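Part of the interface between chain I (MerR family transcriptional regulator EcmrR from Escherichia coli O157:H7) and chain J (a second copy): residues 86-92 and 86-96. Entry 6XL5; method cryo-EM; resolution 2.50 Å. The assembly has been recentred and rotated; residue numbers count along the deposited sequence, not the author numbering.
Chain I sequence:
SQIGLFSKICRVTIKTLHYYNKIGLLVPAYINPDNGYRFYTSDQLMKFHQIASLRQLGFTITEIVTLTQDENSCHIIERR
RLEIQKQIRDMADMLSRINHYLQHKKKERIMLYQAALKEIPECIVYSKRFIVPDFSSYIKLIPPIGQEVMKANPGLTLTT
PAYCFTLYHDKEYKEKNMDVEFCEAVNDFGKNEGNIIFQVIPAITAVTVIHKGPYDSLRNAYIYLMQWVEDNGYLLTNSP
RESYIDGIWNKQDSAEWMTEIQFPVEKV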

ATOM      1  N   LYS I  86      -7.619 -67.084 -46.556  1.00137.38           N
ATOM      2  CA  LYS I  86      -7.840 -67.449 -45.160  1.00137.38           C
ATOM      3  C   LYS I  86      -8.640 -66.367 -44.446  1.00137.38           C
ATOM      4  O   LYS I  86      -9.583 -66.661 -43.700  1.00137.38           O
ATOM      5  CB  LYS I  86      -6.501 -67.706 -44.464  1.00137.38           C
ATOM      6  CG  LYS I  86      -6.609 -68.238 -43.034  1.00137.38           C
ATOM      7  CD  LYS I  86      -6.480 -67.147 -41.982  1.00137.38           C
ATOM      8  CE  LYS I  86      -5.071 -66.597 -41.907  1.00137.38           C
ATOM      9  NZ  LYS I  86      -4.971 -65.513 -40.893  1.00137.38           N
ATOM     10  N   GLN I  87      -8.273 -65.102 -44.666  1.00137.77           N
ATOM     11  CA  GLN I  87      -9.015 -63.997 -44.075  1.00137.77           C
ATOM     12  C   GLN I  87     -10.434 -63.936 -44.624  1.00137.77           C
ATOM     13  O   GLN I  87     -11.354 -63.556 -43.902  1.00137.77           O
ATOM     14  CB  GLN I  87      -8.258 -62.690 -44.329  1.00137.77           C
ATOM     15  CG  GLN I  87      -8.546 -61.516 -43.379  1.00137.77           C
ATOM     16  CD  GLN I  87      -9.966 -60.979 -43.445  1.00137.77           C
ATOM     17  OE1 GLN I  87     -10.554 -60.867 -44.521  1.00137.77           O
ATOM     18  NE2 GLN I  87     -10.524 -60.643 -42.288  1.00137.77           N
ATOM     19  N   ILE I  88     -10.639 -64.337 -45.879  1.00138.41           N
ATOM     20  CA  ILE I  88     -11.989 -64.370 -46.440  1.00138.41           C
ATOM     21  C   ILE I  88     -12.826 -65.447 -45.758  1.00138.41           C
ATOM     22  O   ILE I  88     -14.004 -65.228 -45.445  1.00138.41           O
ATOM     23  CB  ILE I  88     -11.930 -64.554 -47.966  1.00138.41           C
ATOM     24  CG1 ILE I  88     -11.518 -63.239 -48.629  1.00138.41           C
ATOM     25  CG2 ILE I  88     -13.269 -65.019 -48.516  1.00138.41           C
ATOM     26  CD1 ILE I  88     -11.569 -63.264 -50.130  1.00138.41           C
ATOM     27  N   ARG I  89     -12.241 -66.627 -45.527  1.00138.58           N
ATOM     28  CA  ARG I  89     -12.946 -67.664 -44.774  1.00138.58           C
ATOM     29  C   ARG I  89     -13.299 -67.169 -43.377  1.00138.58           C
ATOM     30  O   ARG I  89     -14.440 -67.327 -42.920  1.00138.58           O
ATOM     31  CB  ARG I  89     -12.117 -68.948 -44.686  1.00138.58           C
ATOM     32  CG  ARG I  89     -12.093 -69.776 -45.958  1.00138.58           C
ATOM     33  CD  ARG I  89     -11.306 -71.073 -45.782  1.00138.58           C
ATOM     34  NE  ARG I  89      -9.953 -70.894 -45.265  1.00138.58           N
ATOM     35  CZ  ARG I  89      -8.859 -70.909 -46.018  1.00138.58           C
ATOM     36  NH1 ARG I  89      -7.666 -70.743 -45.465  1.00138.58           N
ATOM     37  NH2 ARG I  89      -8.958 -71.089 -47.328  1.00138.58           N
ATOM     38  N   ASP I  90     -12.343 -66.522 -42.706  1.00139.61           N
ATOM     39  CA  ASP I  90     -12.576 -66.028 -41.354  1.00139.61           C
ATOM     40  C   ASP I  90     -13.627 -64.930 -41.358  1.00139.61           C
ATOM     41  O   ASP I  90     -14.427 -64.816 -40.423  1.00139.61           O
ATOM     42  CB  ASP I  90     -11.286 -65.493 -40.739  1.00139.61           C
ATOM     43  CG  ASP I  90     -10.198 -66.529 -40.672  1.00139.61           C
ATOM     44  OD1 ASP I  90     -10.480 -67.707 -40.964  1.00139.61           O
ATOM     45  OD2 ASP I  90      -9.064 -66.164 -40.308  1.00139.61           O
ATOM     46  N   MET I  91     -13.647 -64.129 -42.416  1.00139.96           N
ATOM     47  CA  MET I  91     -14.594 -63.034 -42.521  1.00139.96           C
ATOM     48  C   MET I  91     -15.998 -63.552 -42.777  1.00139.96           C
ATOM     49  O   MET I  91     -16.971 -62.990 -42.270  1.00139.96           O
ATOM     50  CB  MET I  91     -14.157 -62.104 -43.644  1.00139.96           C
ATOM     51  CG  MET I  91     -14.480 -60.679 -43.379  1.00139.96           C
ATOM     52  SD  MET I  91     -13.205 -60.127 -42.242  1.00139.96           S
ATOM     53  CE  MET I  91     -13.560 -58.394 -42.172  1.00139.96           C
ATOM     54  N   ALA I  92     -16.125 -64.605 -43.580  1.00141.34           N
ATOM     55  CA  ALA I  92     -17.429 -65.229 -43.755  1.00141.34           C
ATOM     56  C   ALA I  92     -17.921 -65.841 -42.449  1.00141.34           C
ATOM     57  O   ALA I  92     -19.112 -65.743 -42.119  1.00141.34           O
ATOM     58  CB  ALA I  92     -17.361 -66.284 -44.856  1.00141.34           C
TER
ATOM     59  N   LYS J  86     -18.364 -54.394 -46.024  1.00138.23           N
ATOM     60  CA  LYS J  86     -17.498 -53.591 -46.876  1.00138.23           C
ATOM     61  C   LYS J  86     -16.088 -54.169 -46.925  1.00138.23           C
ATOM     62  O   LYS J  86     -15.493 -54.282 -48.008  1.00138.23           O
ATOM     63  CB  LYS J  86     -17.473 -52.158 -46.346  1.00138.23           C
ATOM     64  CG  LYS J  86     -16.677 -51.164 -47.159  1.00138.23           C
ATOM     65  CD  LYS J  86     -16.751 -49.785 -46.512  1.00138.23           C
ATOM     66  CE  LYS J  86     -16.084 -48.726 -47.371  1.00138.23           C
ATOM     67  NZ  LYS J  86     -14.611 -48.921 -47.467  1.00138.23           N
ATOM     68  N   GLN J  87     -15.565 -54.610 -45.773  1.00138.73           N
ATOM     69  CA  GLN J  87     -14.227 -55.203 -45.755  1.00138.73           C
ATOM     70  C   GLN J  87     -14.151 -56.508 -46.542  1.00138.73           C
ATOM     71  O   GLN J  87     -13.153 -56.766 -47.215  1.00138.73           O
ATOM     72  CB  GLN J  87     -13.727 -55.411 -44.326  1.00138.73           C
ATOM     73  CG  GLN J  87     -13.449 -54.122 -43.564  1.00138.73           C
ATOM     74  CD  GLN J  87     -12.734 -54.360 -42.245  1.00138.73           C
ATOM     75  OE1 GLN J  87     -12.496 -55.493 -41.844  1.00138.73           O
ATOM     76  NE2 GLN J  87     -12.378 -53.276 -41.570  1.00138.73           N
ATOM     77  N   ILE J  88     -15.181 -57.352 -46.459  1.00138.39           N
ATOM     78  CA  ILE J  88     -15.179 -58.601 -47.222  1.00138.39           C
ATOM     79  C   ILE J  88     -15.269 -58.318 -48.717  1.00138.39           C
ATOM     80  O   ILE J  88     -14.616 -58.993 -49.520  1.00138.39           O
ATOM     81  CB  ILE J  88     -16.252 -59.599 -46.726  1.00138.39           C
ATOM     82  CG1 ILE J  88     -16.063 -60.958 -47.405  1.00138.39           C
ATOM     83  CG2 ILE J  88     -17.657 -59.147 -46.983  1.00138.39           C
ATOM     84  CD1 ILE J  88     -14.668 -61.532 -47.264  1.00138.39           C
ATOM     85  N   ARG J  89     -16.109 -57.358 -49.127  1.00137.95           N
ATOM     86  CA  ARG J  89     -16.210 -57.057 -50.551  1.00137.95           C
ATOM     87  C   ARG J  89     -14.890 -56.503 -51.078  1.00137.95           C
ATOM     88  O   ARG J  89     -14.457 -56.863 -52.186  1.00137.95           O
ATOM     89  CB  ARG J  89     -17.351 -56.075 -50.786  1.00137.95           C
ATOM     90  CG  ARG J  89     -17.716 -55.862 -52.232  1.00137.95           C
ATOM     91  CD  ARG J  89     -18.990 -55.044 -52.337  1.00137.95           C
ATOM     92  NE  ARG J  89     -19.008 -53.936 -51.387  1.00137.95           N
ATOM     93  CZ  ARG J  89     -19.902 -53.799 -50.414  1.00137.95           C
ATOM     94  NH1 ARG J  89     -20.860 -54.700 -50.258  1.00137.95           N
ATOM     95  NH2 ARG J  89     -19.838 -52.757 -49.598  1.00137.95           N
ATOM     96  N   ASP J  90     -14.148 -55.801 -50.220  1.00137.10           N
ATOM     97  CA  ASP J  90     -12.838 -55.309 -50.626  1.00137.10           C
ATOM     98  C   ASP J  90     -11.823 -56.443 -50.629  1.00137.10           C
ATOM     99  O   ASP J  90     -10.915 -56.454 -51.463  1.00137.10           O
ATOM    100  CB  ASP J  90     -12.381 -54.171 -49.718  1.00137.10           C
ATOM    101  CG  ASP J  90     -13.348 -53.006 -49.718  1.00137.10           C
ATOM    102  OD1 ASP J  90     -14.366 -53.084 -50.435  1.00137.10           O
ATOM    103  OD2 ASP J  90     -13.089 -52.008 -49.013  1.00137.10           O
ATOM    104  N   MET J  91     -11.936 -57.383 -49.691  1.00137.60           N
ATOM    105  CA  MET J  91     -10.976 -58.479 -49.636  1.00137.60           C
ATOM    106  C   MET J  91     -11.159 -59.392 -50.838  1.00137.60           C
ATOM    107  O   MET J  91     -10.180 -59.910 -51.384  1.00137.60           O
ATOM    108  CB  MET J  91     -11.150 -59.275 -48.343  1.00137.60           C
ATOM    109  CG  MET J  91     -10.538 -58.659 -47.106  1.00137.60           C
ATOM    110  SD  MET J  91      -8.769 -58.370 -47.229  1.00137.60           S
ATOM    111  CE  MET J  91      -8.648 -56.810 -46.364  1.00137.60           C
ATOM    112  N   ALA J  92     -12.412 -59.622 -51.241  1.00137.48           N
ATOM    113  CA  ALA J  92     -12.681 -60.398 -52.446  1.00137.48           C
ATOM    114  C   ALA J  92     -12.156 -59.677 -53.681  1.00137.48           C
ATOM    115  O   ALA J  92     -11.610 -60.309 -54.599  1.00137.48           O
ATOM    116  CB  ALA J  92     -14.180 -60.667 -52.573  1.00137.48           C
ATOM    117  N   ASP J  93     -12.297 -58.345 -53.711  1.00137.56           N
ATOM    118  CA  ASP J  93     -11.697 -57.564 -54.788  1.00137.56           C
ATOM    119  C   ASP J  93     -10.184 -57.765 -54.826  1.00137.56           C
ATOM    120  O   ASP J  93      -9.614 -58.060 -55.881  1.00137.56           O
ATOM    121  CB  ASP J  93     -12.060 -56.089 -54.622  1.00137.56           C
ATOM    122  CG  ASP J  93     -11.446 -55.213 -55.692  1.00137.56           C
ATOM    123  OD1 ASP J  93     -10.982 -54.103 -55.358  1.00137.56           O
ATOM    124  OD2 ASP J  93     -11.429 -55.632 -56.869  1.00137.56           O
ATOM    125  N   MET J  94      -9.526 -57.612 -53.672  1.00134.99           N
ATOM    126  CA  MET J  94      -8.081 -57.815 -53.570  1.00134.99           C
ATOM    127  C   MET J  94      -7.683 -59.225 -53.992  1.00134.99           C
ATOM    128  O   MET J  94      -6.605 -59.429 -54.558  1.00134.99           O
ATOM    129  CB  MET J  94      -7.606 -57.528 -52.147  1.00134.99           C
ATOM    130  CG  MET J  94      -7.642 -56.063 -51.752  1.00134.99           C
ATOM    131  SD  MET J  94      -7.081 -55.787 -50.061  1.00134.99           S
ATOM    132  CE  MET J  94      -8.388 -54.741 -49.433  1.00134.99           C
ATOM    133  N   LEU J  95      -8.525 -60.215 -53.692  1.00136.86           N
ATOM    134  CA  LEU J  95      -8.229 -61.590 -54.082  1.00136.86           C
ATOM    135  C   LEU J  95      -8.261 -61.746 -55.594  1.00136.86           C
ATOM    136  O   LEU J  95      -7.398 -62.415 -56.182  1.00136.86           O
ATOM    137  CB  LEU J  95      -9.225 -62.550 -53.443  1.00136.86           C
ATOM    138  CG  LEU J  95      -8.913 -64.022 -53.706  1.00136.86           C
ATOM    139  CD1 LEU J  95      -7.475 -64.356 -53.327  1.00136.86           C
ATOM    140  CD2 LEU J  95      -9.899 -64.906 -52.972  1.00136.86           C
ATOM    141  N   SER J  96      -9.262 -61.151 -56.239  1.00137.45           N
ATOM    142  CA  SER J  96      -9.299 -61.189 -57.694  1.00137.45           C
ATOM    143  C   SER J  96      -8.093 -60.467 -58.279  1.00137.45           C
ATOM    144  O   SER J  96      -7.491 -60.928 -59.257  1.00137.45           O
ATOM    145  CB  SER J  96     -10.597 -60.569 -58.199  1.00137.45           C
ATOM    146  OG  SER J  96     -10.864 -59.360 -57.516  1.00137.45           O
TER

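Two helices can pack through interlocking side chains with no hydrogen bond between them, and this part of the contact between two copies of EcmrR is a compact example. The helices run nearly antiparallel, their N-to-C directions 156° apart and their axes 10.0 Å apart at closest approach. No hydrogen bond passes between the two stretches; the 350 Å² they bury rests chiefly on three side chains, I88(I), M91(I) and I88(J).

I88(I) is the largest contributor and a classic knob into a hole. Its CA-to-CB bond points sideways, yet the side chain, with chi1 m and chi2 t, extends its end into the space among I88(J), M91(J), A92(J) and L95(J), residues at positions i, i+3, i+4 and i+7, which a helix gathers on one face. CD1 of I88(I) lies 3.7 Å from CD2 of L95(J) and 3.8 Å from CA of A92(J). CD1 of I88(I) also comes 3.8 Å from the backbone O of M91(J). Further back along the knob, CG1 of I88(I) meets CD1 of I88(J) at 3.8 Å and CB of M91(J) at 4.0 Å.

The same residue plays a different part in the other copy. I88(J) adopts chi1 t and chi2 p, and its CD1 touches both CG1 of I88(I) and, at 3.7 Å, CB of M91(I). The backbones come nearest here, with CA of M91(I) 6.5 Å from CA of I88(J). M91(I), which is buried and whose CA-to-CB bond points toward the partner helix, then reaches on to Q87(J), where its CE stands 3.1 Å from OE1.

Sequence identity therefore does not impose identical packing. Q87(I) places OE1 3.4 Å from CG of M91(J), whereas Q87(J) meets the methyl end of M91(I): the same residue pair, joined through different methionine atoms.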